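Local atomic coordinates of peptidase M16 domain protein (Alicyclobacillus acidocaldarius subsp. acidocaldarius DSM 446, PDB entry 4XEA), a protein that is a putative metallopeptidase of the M16 family and probably hydrolyses peptide bonds with the help of a bound metal ion. Residues 11-16 with 381-386; 51-56 with 181-186; 77-82 with 109-114; 337-342 with 404-409. All blocks are in the same frame, centred on the assembly; numbering follows the deposited sequence.

Contact 1: 11-16 with 381-386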
loop_
_atom_site.group_PDB
_atom_site.type_symbol
_atom_site.label_atom_id
_atom_site.label_comp_id
_atom_site.label_asym_id
_atom_site.label_seq_id
_atom_site.Cartn_x
_atom_site.Cartn_y
_atom_site.Cartn_z
ATOM N N THR A 11 -18.706 10.033 20.574
ATOM C CA THR A 11 -18.831 8.647 20.985
ATOM C C THR A 11 -20.031 8.484 21.958
ATOM O O THR A 11 -20.080 9.140 22.992
ATOM C CB THR A 11 -17.561 8.179 21.714
ATOM O OG1 THR A 11 -16.401 8.316 20.857
ATOM C CG2 THR A 11 -17.698 6.745 22.144
ATOM N N TRP A 12 -20.980 7.614 21.605
ATOM C CA TRP A 12 -22.103 7.302 22.456
ATOM C C TRP A 12 -22.539 5.851 22.241
ATOM O O TRP A 12 -21.946 5.130 21.412
ATOM C CB TRP A 12 -23.257 8.314 22.265
ATOM C CG TRP A 12 -24.136 8.088 21.106
ATOM C CD1 TRP A 12 -25.428 7.631 21.137
ATOM C CD2 TRP A 12 -23.847 8.378 19.736
ATOM N NE1 TRP A 12 -25.957 7.612 19.867
ATOM C CE2 TRP A 12 -25.002 8.054 18.987
ATOM C CE3 TRP A 12 -22.723 8.886 19.061
ATOM C CZ2 TRP A 12 -25.058 8.209 17.597
ATOM C CZ3 TRP A 12 -22.787 9.037 17.691
ATOM C CH2 TRP A 12 -23.948 8.702 16.972
ATOM N N ARG A 13 -23.484 5.399 23.056
ATOM C CA ARG A 13 -23.967 4.015 23.029
ATOM C C ARG A 13 -25.485 3.998 22.837
ATOM O O ARG A 13 -26.200 4.679 23.567
ATOM C CB ARG A 13 -23.586 3.271 24.322
ATOM C CG ARG A 13 -23.944 1.781 24.297
ATOM C CD ARG A 13 -23.676 1.038 25.627
ATOM N NE ARG A 13 -22.319 1.291 26.156
ATOM C CZ ARG A 13 -21.259 0.500 26.077
ATOM N NH1 ARG A 13 -21.295 -0.653 25.429
ATOM N NH2 ARG A 13 -20.123 0.883 26.664
ATOM N N LEU A 14 -25.964 3.226 21.859
ATOM C CA LEU A 14 -27.402 3.186 21.558
ATOM C C LEU A 14 -28.153 2.328 22.559
ATOM O O LEU A 14 -27.556 1.567 23.319
ATOM C CB LEU A 14 -27.660 2.650 20.139
ATOM C CG LEU A 14 -26.858 3.295 18.976
ATOM C CD1 LEU A 14 -26.969 2.463 17.729
ATOM C CD2 LEU A 14 -27.317 4.687 18.707
ATOM N N GLN A 15 -29.474 2.416 22.498
ATOM C CA GLN A 15 -30.336 1.639 23.367
ATOM C C GLN A 15 -30.005 0.149 23.232
ATOM O O GLN A 15 -30.025 -0.559 24.222
ATOM C CB GLN A 15 -31.822 1.951 23.051
ATOM C CG GLN A 15 -32.847 1.286 23.985
ATOM C CD GLN A 15 -33.078 -0.208 23.681
ATOM O OE1 GLN A 15 -32.830 -0.683 22.560
ATOM N NE2 GLN A 15 -33.563 -0.944 24.681
ATOM N N ASN A 16 -29.634 -0.318 22.031
ATOM C CA ASN A 16 -29.409 -1.765 21.816
ATOM C C ASN A 16 -27.993 -2.226 22.186
ATOM O O ASN A 16 -27.620 -3.379 21.985
ATOM C CB ASN A 16 -29.774 -2.156 20.373
ATOM C CG ASN A 16 -28.865 -1.503 19.334
ATOM O OD1 ASN A 16 -27.846 -0.914 19.672
ATOM N ND2 ASN A 16 -29.228 -1.625 18.068
ATOM N N GLY A 381 -10.747 -4.106 24.456
ATOM C CA GLY A 381 -11.092 -3.829 25.832
ATOM C C GLY A 381 -10.961 -2.387 26.267
ATOM O O GLY A 381 -11.302 -2.094 27.409
ATOM N N ALA A 382 -10.468 -1.499 25.405
ATOM C CA ALA A 382 -10.357 -0.081 25.767
ATOM C C ALA A 382 -11.715 0.562 25.514
ATOM O O ALA A 382 -11.938 1.211 24.522
ATOM C CB ALA A 382 -9.248 0.585 24.993
ATOM N N GLU A 383 -12.626 0.300 26.444
ATOM C CA GLU A 383 -14.050 0.618 26.322
ATOM C C GLU A 383 -14.264 2.136 26.200
ATOM O O GLU A 383 -15.223 2.575 25.589
ATOM C CB GLU A 383 -14.805 -0.030 27.518
ATOM C CG GLU A 383 -16.370 0.012 27.493
ATOM C CD GLU A 383 -17.000 -1.039 26.571
ATOM O OE1 GLU A 383 -16.355 -2.067 26.259
ATOM O OE2 GLU A 383 -18.150 -0.818 26.141
ATOM N N ALA A 384 -13.325 2.928 26.720
ATOM C CA ALA A 384 -13.333 4.378 26.584
ATOM C C ALA A 384 -12.133 4.886 25.775
ATOM O O ALA A 384 -11.540 5.919 26.095
ATOM C CB ALA A 384 -13.394 5.048 28.006
ATOM N N PHE A 385 -11.785 4.165 24.716
ATOM C CA PHE A 385 -10.550 4.437 23.979
ATOM C C PHE A 385 -10.452 5.882 23.523
ATOM O O PHE A 385 -11.469 6.492 23.179
ATOM C CB PHE A 385 -10.460 3.569 22.720
ATOM C CG PHE A 385 -9.246 3.855 21.889
ATOM C CD1 PHE A 385 -7.988 3.481 22.344
ATOM C CD2 PHE A 385 -9.355 4.518 20.666
ATOM C CE1 PHE A 385 -6.869 3.740 21.605
ATOM C CE2 PHE A 385 -8.226 4.813 19.911
ATOM C CZ PHE A 385 -6.983 4.406 20.367
ATOM N N ALA A 386 -9.234 6.429 23.526
ATOM C CA ALA A 386 -8.965 7.729 22.938
ATOM C C ALA A 386 -7.547 7.652 22.366
ATOM O O ALA A 386 -6.672 7.071 22.984
ATOM C CB ALA A 386 -9.065 8.840 23.992
#
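Arg13 and Glu383 form a salt bridge, and this pair makes up the whole contact. Glu383 OE2 is gripped twice by the guanidinium. The main bond runs from Arg13 NH2 to Glu383 OE2 at 2.7 Å and is nearly straight (164° at the hydrogen). A second, weak bond joins Arg13 NH1 to the same Glu383 OE2 at 3.2 Å. The carboxylate therefore presents one oxygen, not two, to the NH1/NH2 edge. For the NH2 bond it uses the lone pair anti to its other oxygen. The two flat groups are almost coplanar, 6° apart. Glu383 reaches the arginine through a bend at chi2 (78°), and the two side chains cross at about a right angle.

Other interactions place each partner in its own part of the fold. Arg13 ends the edge strand 10-13 of the six-stranded sheet, where its side chain lies on Val19. Glu383 sits in a type I turn from Ala382 to Phe385. This turn follows a Schellman motif at Gly381 that ends helix 367-379. Phe385 is buried there against Trp374, Tyr377 and Phe387.

The bridge joins the N-terminal and C-terminal halves of the chain, which form the two lobes of the M16 fold. Both residues are exposed, so solvent probably screens the charges, and the link between the lobes here is electrostatic rather than hydrophobic.

Contact 2: 51-56 with 181-186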
loop_
_atom_site.group_PDB
_atom_site.type_symbol
_atom_site.label_atom_id
_atom_site.label_comp_id
_atom_site.label_asym_id
_atom_site.label_seq_id
_atom_site.Cartn_x
_atom_site.Cartn_y
_atom_site.Cartn_z
ATOM N N GLN A 51 -25.089 -22.849 27.878
ATOM C CA GLN A 51 -24.538 -24.044 27.238
ATOM C C GLN A 51 -23.146 -23.821 26.712
ATOM O O GLN A 51 -22.868 -22.762 26.163
ATOM C CB GLN A 51 -25.427 -24.458 26.068
ATOM C CG GLN A 51 -25.469 -25.949 25.814
ATOM C CD GLN A 51 -26.862 -26.408 25.411
ATOM O OE1 GLN A 51 -27.581 -27.049 26.199
ATOM N NE2 GLN A 51 -27.270 -26.047 24.193
ATOM N N VAL A 52 -22.302 -24.835 26.837
ATOM C CA VAL A 52 -20.930 -24.821 26.321
ATOM C C VAL A 52 -20.913 -25.305 24.863
ATOM O O VAL A 52 -21.492 -26.341 24.541
ATOM C CB VAL A 52 -20.006 -25.740 27.171
ATOM C CG1 VAL A 52 -18.600 -25.898 26.528
ATOM C CG2 VAL A 52 -19.908 -25.199 28.605
ATOM N N HIS A 53 -20.265 -24.541 23.992
ATOM C CA HIS A 53 -20.118 -24.937 22.599
ATOM C C HIS A 53 -18.647 -24.987 22.183
ATOM O O HIS A 53 -17.820 -24.163 22.606
ATOM C CB HIS A 53 -20.866 -23.967 21.708
ATOM C CG HIS A 53 -22.326 -23.860 22.013
ATOM N ND1 HIS A 53 -23.245 -24.815 21.625
ATOM C CD2 HIS A 53 -23.035 -22.883 22.624
ATOM C CE1 HIS A 53 -24.456 -24.432 21.991
ATOM N NE2 HIS A 53 -24.354 -23.272 22.619
ATOM N N GLU A 54 -18.333 -25.988 21.374
ATOM C CA GLU A 54 -17.058 -26.092 20.714
ATOM C C GLU A 54 -17.292 -26.269 19.210
ATOM O O GLU A 54 -17.883 -27.248 18.768
ATOM C CB GLU A 54 -16.270 -27.266 21.262
ATOM C CG GLU A 54 -14.867 -27.310 20.682
ATOM C CD GLU A 54 -13.805 -27.590 21.731
ATOM O OE1 GLU A 54 -12.857 -28.338 21.408
ATOM O OE2 GLU A 54 -13.927 -27.066 22.871
HETATM N N MSE A 55 -16.843 -25.285 18.443
HETATM C CA MSE A 55 -17.165 -25.218 17.042
HETATM C C MSE A 55 -16.034 -25.765 16.224
HETATM O O MSE A 55 -14.888 -25.754 16.667
HETATM C CB MSE A 55 -17.362 -23.772 16.617
HETATM C CG MSE A 55 -18.516 -23.065 17.254
HETATM SE SE MSE A 55 -20.249 -23.723 16.673
HETATM C CE MSE A 55 -20.642 -24.986 18.058
ATOM N N PRO A 56 -16.340 -26.174 14.979
ATOM C CA PRO A 56 -15.281 -26.386 14.018
ATOM C C PRO A 56 -14.632 -25.074 13.682
ATOM O O PRO A 56 -15.302 -24.029 13.681
ATOM C CB PRO A 56 -16.023 -26.909 12.768
ATOM C CG PRO A 56 -17.367 -27.303 13.243
ATOM C CD PRO A 56 -17.672 -26.410 14.393
ATOM N N LEU A 181 -23.584 -22.096 12.189
ATOM C CA LEU A 181 -23.368 -20.766 11.651
ATOM C C LEU A 181 -24.385 -19.806 12.253
ATOM O O LEU A 181 -24.048 -18.679 12.615
ATOM C CB LEU A 181 -23.492 -20.764 10.118
ATOM C CG LEU A 181 -22.351 -21.336 9.289
ATOM C CD1 LEU A 181 -22.785 -21.584 7.798
ATOM C CD2 LEU A 181 -21.112 -20.411 9.368
ATOM N N LEU A 182 -25.633 -20.261 12.336
ATOM C CA LEU A 182 -26.719 -19.433 12.836
ATOM C C LEU A 182 -26.540 -19.154 14.334
ATOM O O LEU A 182 -26.787 -18.033 14.798
ATOM C CB LEU A 182 -28.091 -20.079 12.565
ATOM C CG LEU A 182 -28.618 -20.027 11.121
ATOM C CD1 LEU A 182 -30.058 -20.492 11.054
ATOM C CD2 LEU A 182 -28.489 -18.632 10.533
ATOM N N LEU A 183 -26.073 -20.150 15.069
ATOM C CA LEU A 183 -25.805 -19.974 16.500
ATOM C C LEU A 183 -24.732 -18.903 16.687
ATOM O O LEU A 183 -24.912 -17.961 17.457
ATOM C CB LEU A 183 -25.333 -21.273 17.121
ATOM C CG LEU A 183 -24.705 -21.073 18.510
ATOM C CD1 LEU A 183 -25.820 -20.785 19.537
ATOM C CD2 LEU A 183 -23.912 -22.286 18.878
ATOM N N CYS A 184 -23.620 -19.035 15.960
ATOM C CA CYS A 184 -22.535 -18.076 16.094
ATOM C C CYS A 184 -22.964 -16.705 15.653
ATOM O O CYS A 184 -22.613 -15.741 16.306
ATOM C CB CYS A 184 -21.274 -18.538 15.370
ATOM S SG CYS A 184 -20.636 -20.001 16.103
ATOM N N TYR A 185 -23.766 -16.607 14.595
ATOM C CA TYR A 185 -24.233 -15.306 14.140
ATOM C C TYR A 185 -25.152 -14.675 15.202
ATOM O O TYR A 185 -25.010 -13.496 15.516
ATOM C CB TYR A 185 -24.976 -15.391 12.787
ATOM C CG TYR A 185 -25.552 -14.070 12.340
ATOM C CD1 TYR A 185 -26.916 -13.775 12.496
ATOM C CD2 TYR A 185 -24.742 -13.110 11.758
ATOM C CE1 TYR A 185 -27.420 -12.565 12.107
ATOM C CE2 TYR A 185 -25.236 -11.903 11.378
ATOM C CZ TYR A 185 -26.562 -11.631 11.539
ATOM O OH TYR A 185 -27.024 -10.424 11.133
ATOM N N ASP A 186 -26.082 -15.458 15.743
ATOM C CA ASP A 186 -27.003 -14.926 16.743
ATOM C C ASP A 186 -26.237 -14.525 18.007
ATOM O O ASP A 186 -26.559 -13.516 18.620
ATOM C CB ASP A 186 -28.170 -15.902 17.074
ATOM C CG ASP A 186 -29.251 -15.946 15.991
ATOM O OD1 ASP A 186 -29.338 -15.062 15.070
ATOM O OD2 ASP A 186 -30.068 -16.898 16.078
#
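Leu183 and Cys184 touch His53 and Met55 with no hydrogen bond between the two segments; the shortest polar bond here is internal to the helix, Asp186 N to Leu182 O at 2.8 Å. The arrangement is a helix packed against an edge strand. Strand 51-54 borders a small antiparallel sheet, and helix 178-188 lies against one side of it.

The first meeting is a CH-pi contact. Leu183 CD2 stands over the centre of the imidazole of His53, 3.7 Å from its centroid and only 3° off the ring normal. All five ring atoms are nearly equidistant from this methyl. Leu183 and His53 approach from opposite directions, and CG of Leu183 is anti to its own N (chi1 166°), which carries the methyl out toward the strand. The ring of His53 also meets that of Phe46 on the adjoining strand.

The second meeting involves Met55, present as selenomethionine. Its chain bends at chi2 and chi3, which brings CE back toward Leu183 CD2, at 4.3 Å.

Cys184 also touches Phe46, and it reaches Ile59 on helix 59-66. That helix carries His61 and His65, which bind the nickel ion together with Glu136. The contact thus borders the metal-bearing helix without supplying a ligand. Cys184 SG lies 3.8 Å from Met55 SE and 3.9 Å from Met55 CG.

Contact 3: 77-82 with 109-114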
loop_
_atom_site.group_PDB
_atom_site.type_symbol
_atom_site.label_atom_id
_atom_site.label_comp_id
_atom_site.label_asym_id
_atom_site.label_seq_id
_atom_site.Cartn_x
_atom_site.Cartn_y
_atom_site.Cartn_z
ATOM N N ALA A 77 -23.141 -3.491 -5.347
ATOM C CA ALA A 77 -23.679 -2.508 -6.278
ATOM C C ALA A 77 -24.469 -1.413 -5.564
ATOM O O ALA A 77 -24.466 -0.274 -6.002
ATOM C CB ALA A 77 -24.544 -3.183 -7.342
ATOM N N ARG A 78 -25.125 -1.753 -4.460
ATOM C CA ARG A 78 -25.854 -0.759 -3.665
ATOM C C ARG A 78 -24.920 0.360 -3.190
ATOM O O ARG A 78 -25.259 1.535 -3.301
ATOM C CB ARG A 78 -26.574 -1.436 -2.475
ATOM C CG ARG A 78 -27.381 -0.500 -1.523
ATOM C CD ARG A 78 -28.421 0.344 -2.257
ATOM N NE ARG A 78 -29.369 -0.485 -3.005
ATOM C CZ ARG A 78 -30.526 -0.942 -2.529
ATOM N NH1 ARG A 78 -30.925 -0.649 -1.298
ATOM N NH2 ARG A 78 -31.293 -1.700 -3.298
ATOM N N PHE A 79 -23.733 0.001 -2.699
ATOM C CA PHE A 79 -22.695 0.992 -2.394
ATOM C C PHE A 79 -22.157 1.686 -3.636
ATOM O O PHE A 79 -21.975 2.903 -3.628
ATOM C CB PHE A 79 -21.500 0.340 -1.699
ATOM C CG PHE A 79 -21.803 -0.104 -0.317
ATOM C CD1 PHE A 79 -21.760 0.789 0.724
ATOM C CD2 PHE A 79 -22.157 -1.402 -0.074
ATOM C CE1 PHE A 79 -22.086 0.383 1.996
ATOM C CE2 PHE A 79 -22.445 -1.827 1.187
ATOM C CZ PHE A 79 -22.423 -0.935 2.221
ATOM N N ALA A 80 -21.871 0.905 -4.680
ATOM C CA ALA A 80 -21.197 1.412 -5.887
ATOM C C ALA A 80 -22.062 2.377 -6.717
ATOM O O ALA A 80 -21.565 3.408 -7.201
ATOM C CB ALA A 80 -20.727 0.235 -6.749
ATOM N N ALA A 81 -23.342 2.035 -6.883
ATOM C CA ALA A 81 -24.282 2.895 -7.600
ATOM C C ALA A 81 -24.417 4.285 -6.954
ATOM O O ALA A 81 -24.847 5.223 -7.618
ATOM C CB ALA A 81 -25.658 2.217 -7.699
ATOM N N HIS A 82 -24.035 4.420 -5.678
ATOM C CA HIS A 82 -24.087 5.720 -4.984
ATOM C C HIS A 82 -22.728 6.246 -4.467
ATOM O O HIS A 82 -22.683 7.066 -3.553
ATOM C CB HIS A 82 -25.135 5.656 -3.858
ATOM C CG HIS A 82 -26.507 5.314 -4.347
ATOM N ND1 HIS A 82 -27.370 6.258 -4.856
ATOM C CD2 HIS A 82 -27.156 4.127 -4.432
ATOM C CE1 HIS A 82 -28.496 5.670 -5.221
ATOM N NE2 HIS A 82 -28.390 4.376 -4.977
ATOM N N VAL A 109 -24.349 4.194 5.134
ATOM C CA VAL A 109 -24.419 3.761 6.525
ATOM C C VAL A 109 -25.609 2.840 6.780
ATOM O O VAL A 109 -25.489 1.846 7.498
ATOM C CB VAL A 109 -24.454 4.944 7.501
ATOM C CG1 VAL A 109 -24.637 4.410 8.963
ATOM C CG2 VAL A 109 -23.163 5.732 7.374
ATOM N N GLY A 110 -26.754 3.203 6.211
ATOM C CA GLY A 110 -27.972 2.379 6.237
ATOM C C GLY A 110 -27.750 1.000 5.615
ATOM O O GLY A 110 -28.142 -0.016 6.185
ATOM N N THR A 111 -27.098 0.954 4.462
ATOM C CA THR A 111 -26.807 -0.311 3.798
ATOM C C THR A 111 -25.832 -1.161 4.638
ATOM O O THR A 111 -25.975 -2.390 4.742
ATOM C CB THR A 111 -26.205 -0.046 2.413
ATOM O OG1 THR A 111 -27.059 0.857 1.667
ATOM C CG2 THR A 111 -25.997 -1.365 1.658
ATOM N N LEU A 112 -24.855 -0.492 5.249
ATOM C CA LEU A 112 -23.849 -1.178 6.080
ATOM C C LEU A 112 -24.541 -1.831 7.284
ATOM O O LEU A 112 -24.349 -3.011 7.563
ATOM C CB LEU A 112 -22.755 -0.194 6.522
ATOM C CG LEU A 112 -21.647 -0.788 7.408
ATOM C CD1 LEU A 112 -20.922 -1.913 6.703
ATOM C CD2 LEU A 112 -20.711 0.308 7.851
ATOM N N LEU A 113 -25.356 -1.063 7.991
ATOM C CA LEU A 113 -26.071 -1.626 9.146
ATOM C C LEU A 113 -26.955 -2.771 8.676
ATOM O O LEU A 113 -26.917 -3.856 9.245
ATOM C CB LEU A 113 -26.902 -0.568 9.870
ATOM C CG LEU A 113 -26.112 0.509 10.612
ATOM C CD1 LEU A 113 -27.017 1.692 10.980
ATOM C CD2 LEU A 113 -25.405 -0.084 11.851
ATOM N N ASP A 114 -27.752 -2.521 7.640
ATOM C CA ASP A 114 -28.732 -3.504 7.139
ATOM C C ASP A 114 -28.113 -4.847 6.733
ATOM O O ASP A 114 -28.604 -5.904 7.136
ATOM C CB ASP A 114 -29.521 -2.912 5.966
ATOM C CG ASP A 114 -30.466 -1.800 6.397
ATOM O OD1 ASP A 114 -30.691 -1.600 7.626
ATOM O OD2 ASP A 114 -30.996 -1.149 5.496
#
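Thr111 fits between Arg78 and Phe79, and its two branches have different tasks. With chi1 at -52°, OG1 lies beside the backbone N and hydrogen-bonds to Lys107 O, one turn back in its own helix. The same torsion sets CG2 anti to that N and points the methyl at helix 75-80. There CG2 comes 3.6 Å from Phe79 CE2. Phe79 CZ is just as near to this methyl, so the far end of the ring does the touching.

Phe79 gets there with its CG beside the backbone N (chi1 -70°). The ring then runs along Thr111 in the reverse direction, and the methyl approaches it obliquely. Its tip continues to Leu112, where CZ lies 3.9 Å from the backbone N and 4.4 Å from CB.

Arg78 takes the other course. Its CG is anti to N, and the chain folds at chi2 and chi3. The aliphatic part does the touching: CG is 3.5 Å from Thr111 OG1, a van der Waals contact beside a hydroxyl already engaged with Lys107.

Leu112 also packs on Tyr97 and Phe99 of strand 95-101 and on Leu196 of strand 194-200. The arrangement belongs to the helical layer over the mixed sheet of an M16 alpha/beta domain: helix 105-116 lies on the strands, and short helix 75-80 packs beside it.

Contact 4: 337-342 with 404-409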
loop_
_atom_site.group_PDB
_atom_site.type_symbol
_atom_site.label_atom_id
_atom_site.label_comp_id
_atom_site.label_asym_id
_atom_site.label_seq_id
_atom_site.Cartn_x
_atom_site.Cartn_y
_atom_site.Cartn_z
ATOM N N ALA A 337 21.501 -11.153 22.520
ATOM C CA ALA A 337 22.298 -11.573 23.688
ATOM C C ALA A 337 23.099 -10.402 24.252
ATOM O O ALA A 337 23.274 -10.278 25.466
ATOM C CB ALA A 337 23.257 -12.759 23.332
ATOM N N ARG A 338 23.584 -9.533 23.371
ATOM C CA ARG A 338 24.324 -8.343 23.818
ATOM C C ARG A 338 23.409 -7.319 24.483
ATOM O O ARG A 338 23.761 -6.761 25.520
ATOM C CB ARG A 338 25.113 -7.708 22.676
ATOM C CG ARG A 338 26.508 -8.306 22.546
ATOM C CD ARG A 338 27.191 -7.856 21.275
ATOM N NE ARG A 338 26.445 -8.305 20.099
ATOM C CZ ARG A 338 26.811 -8.065 18.841
ATOM N NH1 ARG A 338 26.051 -8.521 17.840
ATOM N NH2 ARG A 338 27.932 -7.373 18.586
ATOM N N VAL A 339 22.237 -7.076 23.898
ATOM C CA VAL A 339 21.299 -6.140 24.491
ATOM C C VAL A 339 20.792 -6.690 25.833
ATOM O O VAL A 339 20.545 -5.938 26.756
ATOM C CB VAL A 339 20.105 -5.843 23.544
ATOM C CG1 VAL A 339 19.060 -4.998 24.254
ATOM C CG2 VAL A 339 20.585 -5.167 22.231
ATOM N N ARG A 340 20.617 -8.010 25.905
ATOM C CA ARG A 340 20.186 -8.697 27.113
ATOM C C ARG A 340 21.207 -8.531 28.241
ATOM O O ARG A 340 20.820 -8.295 29.378
ATOM C CB ARG A 340 19.949 -10.185 26.802
ATOM C CG ARG A 340 19.350 -10.988 27.929
ATOM C CD ARG A 340 18.936 -12.398 27.476
ATOM N NE ARG A 340 17.996 -12.401 26.350
ATOM C CZ ARG A 340 18.223 -12.933 25.152
ATOM N NH1 ARG A 340 19.370 -13.542 24.847
ATOM N NH2 ARG A 340 17.287 -12.854 24.230
ATOM N N GLU A 341 22.494 -8.650 27.909
ATOM C CA GLU A 341 23.604 -8.443 28.841
ATOM C C GLU A 341 23.779 -6.960 29.202
ATOM O O GLU A 341 23.969 -6.621 30.379
ATOM C CB GLU A 341 24.916 -8.991 28.217
ATOM C CG GLU A 341 26.237 -8.720 28.999
ATOM C CD GLU A 341 27.492 -8.611 28.098
ATOM O OE1 GLU A 341 27.366 -8.751 26.848
ATOM O OE2 GLU A 341 28.607 -8.364 28.649
ATOM N N ARG A 342 23.736 -6.089 28.189
ATOM C CA ARG A 342 24.230 -4.700 28.312
ATOM C C ARG A 342 23.123 -3.664 28.524
ATOM O O ARG A 342 23.391 -2.534 28.914
ATOM C CB ARG A 342 25.022 -4.302 27.056
ATOM C CG ARG A 342 26.082 -5.319 26.588
ATOM C CD ARG A 342 27.426 -5.090 27.220
ATOM N NE ARG A 342 27.972 -3.807 26.798
ATOM C CZ ARG A 342 29.070 -3.243 27.294
ATOM N NH1 ARG A 342 29.780 -3.845 28.245
ATOM N NH2 ARG A 342 29.464 -2.065 26.829
ATOM N N ALA A 404 12.641 -3.592 30.847
ATOM C CA ALA A 404 11.792 -4.609 31.488
ATOM C C ALA A 404 11.005 -5.402 30.447
ATOM O O ALA A 404 10.869 -6.626 30.545
ATOM C CB ALA A 404 10.842 -3.979 32.516
ATOM N N ARG A 405 10.470 -4.716 29.443
ATOM C CA ARG A 405 9.687 -5.403 28.383
ATOM C C ARG A 405 10.582 -6.395 27.614
ATOM O O ARG A 405 10.181 -7.532 27.366
ATOM C CB ARG A 405 9.089 -4.359 27.424
ATOM C CG ARG A 405 8.361 -4.922 26.192
ATOM C CD ARG A 405 6.899 -5.180 26.513
ATOM N NE ARG A 405 6.559 -6.395 27.279
ATOM C CZ ARG A 405 6.116 -7.532 26.739
ATOM N NH1 ARG A 405 5.721 -8.533 27.505
ATOM N NH2 ARG A 405 6.065 -7.684 25.421
ATOM N N PHE A 406 11.780 -5.947 27.240
ATOM C CA PHE A 406 12.772 -6.775 26.568
ATOM C C PHE A 406 13.087 -8.053 27.382
ATOM O O PHE A 406 13.044 -9.175 26.865
ATOM C CB PHE A 406 14.055 -5.956 26.294
ATOM C CG PHE A 406 15.109 -6.734 25.559
ATOM C CD1 PHE A 406 15.926 -7.630 26.231
ATOM C CD2 PHE A 406 15.245 -6.624 24.177
ATOM C CE1 PHE A 406 16.872 -8.412 25.534
ATOM C CE2 PHE A 406 16.179 -7.382 23.489
ATOM C CZ PHE A 406 17.005 -8.280 24.173
ATOM N N GLN A 407 13.375 -7.868 28.676
ATOM C CA GLN A 407 13.749 -8.974 29.578
ATOM C C GLN A 407 12.635 -10.008 29.788
ATOM O O GLN A 407 12.902 -11.213 29.888
ATOM C CB GLN A 407 14.206 -8.395 30.928
ATOM C CG GLN A 407 15.488 -7.557 30.839
ATOM C CD GLN A 407 16.732 -8.385 30.594
ATOM O OE1 GLN A 407 16.779 -9.568 30.938
ATOM N NE2 GLN A 407 17.760 -7.763 30.016
ATOM N N GLU A 408 11.400 -9.516 29.848
ATOM C CA GLU A 408 10.174 -10.303 29.985
ATOM C C GLU A 408 9.887 -11.194 28.773
ATOM O O GLU A 408 9.348 -12.301 28.884
ATOM C CB GLU A 408 8.960 -9.345 30.025
ATOM C CG GLU A 408 8.420 -9.046 31.331
ATOM C CD GLU A 408 7.348 -7.935 31.309
ATOM O OE1 GLU A 408 7.061 -7.276 30.258
ATOM O OE2 GLU A 408 6.788 -7.725 32.396
ATOM N N HIS A 409 10.103 -10.637 27.604
ATOM C CA HIS A 409 9.551 -11.190 26.418
ATOM C C HIS A 409 10.553 -11.669 25.357
ATOM O O HIS A 409 10.314 -12.689 24.727
ATOM C CB HIS A 409 8.629 -10.165 25.774
ATOM C CG HIS A 409 7.988 -10.670 24.520
ATOM N ND1 HIS A 409 7.244 -11.815 24.487
ATOM C CD2 HIS A 409 7.995 -10.191 23.253
ATOM C CE1 HIS A 409 6.810 -12.026 23.256
ATOM N NE2 HIS A 409 7.246 -11.050 22.487
HETATM O O HOH W 1 15.725 -11.145 27.513
#
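A chi1 of -178° sends the ring of Phe406 across to Val339 and Arg340. CG of Gln407 lies beside its backbone N (chi1 -65°) and the chain bends at chi2 (-72°), which turns the amide toward the same helix. Val339 lays its CG1 methyl over one face of the ring, offset toward the rim. This is a CH-pi contact, with CG1 4.0 Å from the Phe406 centroid. The ring's other near point is Phe406 CE1, which lies 3.7 Å from Arg340 CA.

Gln407 adds the direct hydrogen bond. Its NE2 reaches Arg340 O at 3.2 Å. The donor lies in the carbonyl plane, on a lone pair, and is close to the plane of its own amide. A side chain thus ties down a main-chain oxygen near the C-terminal end of helix 325-342.

Arg340 replies in the other direction. Its NE donates to a water at 2.8 Å, and that water donates weakly to Phe406 O. Its NH2 bonds to Leu410 O. The guanidinium thus sits at the C-terminal end of helix 399-409, where the helix dipole probably favours a positive charge.

The two helix segments cross steeply, with axes 10.5 Å apart at closest approach. Phe406 also touches Leu282 of helix 265-283, and His409 bonds to Thr316 on strand 314-321, so helix 399-409 meets helix 325-342, helix 265-283 and the five-stranded sheet.

In the fold
Contacts 2 and 3 lie in the N-terminal half, contact 4 in the C-terminal half, and contact 1 joins the two. Contacts 3 and 4 are on opposite sides of the chain's centre, with centres 50 Å apart. Contacts 2 and 3 come within about 6 Å at their nearest atoms. Along the chain, contact 3 falls within the span of contact 2, which falls within that of contact 1. Contact 4 opens inside the span of contact 1 and closes beyond it. Contact 1 uses an edge strand of the six-stranded sheet; contacts 3 and 4 each join two helices, contact 2 a helix and a strand. This matches a two-lobed M16 peptidase with nickel in the first lobe.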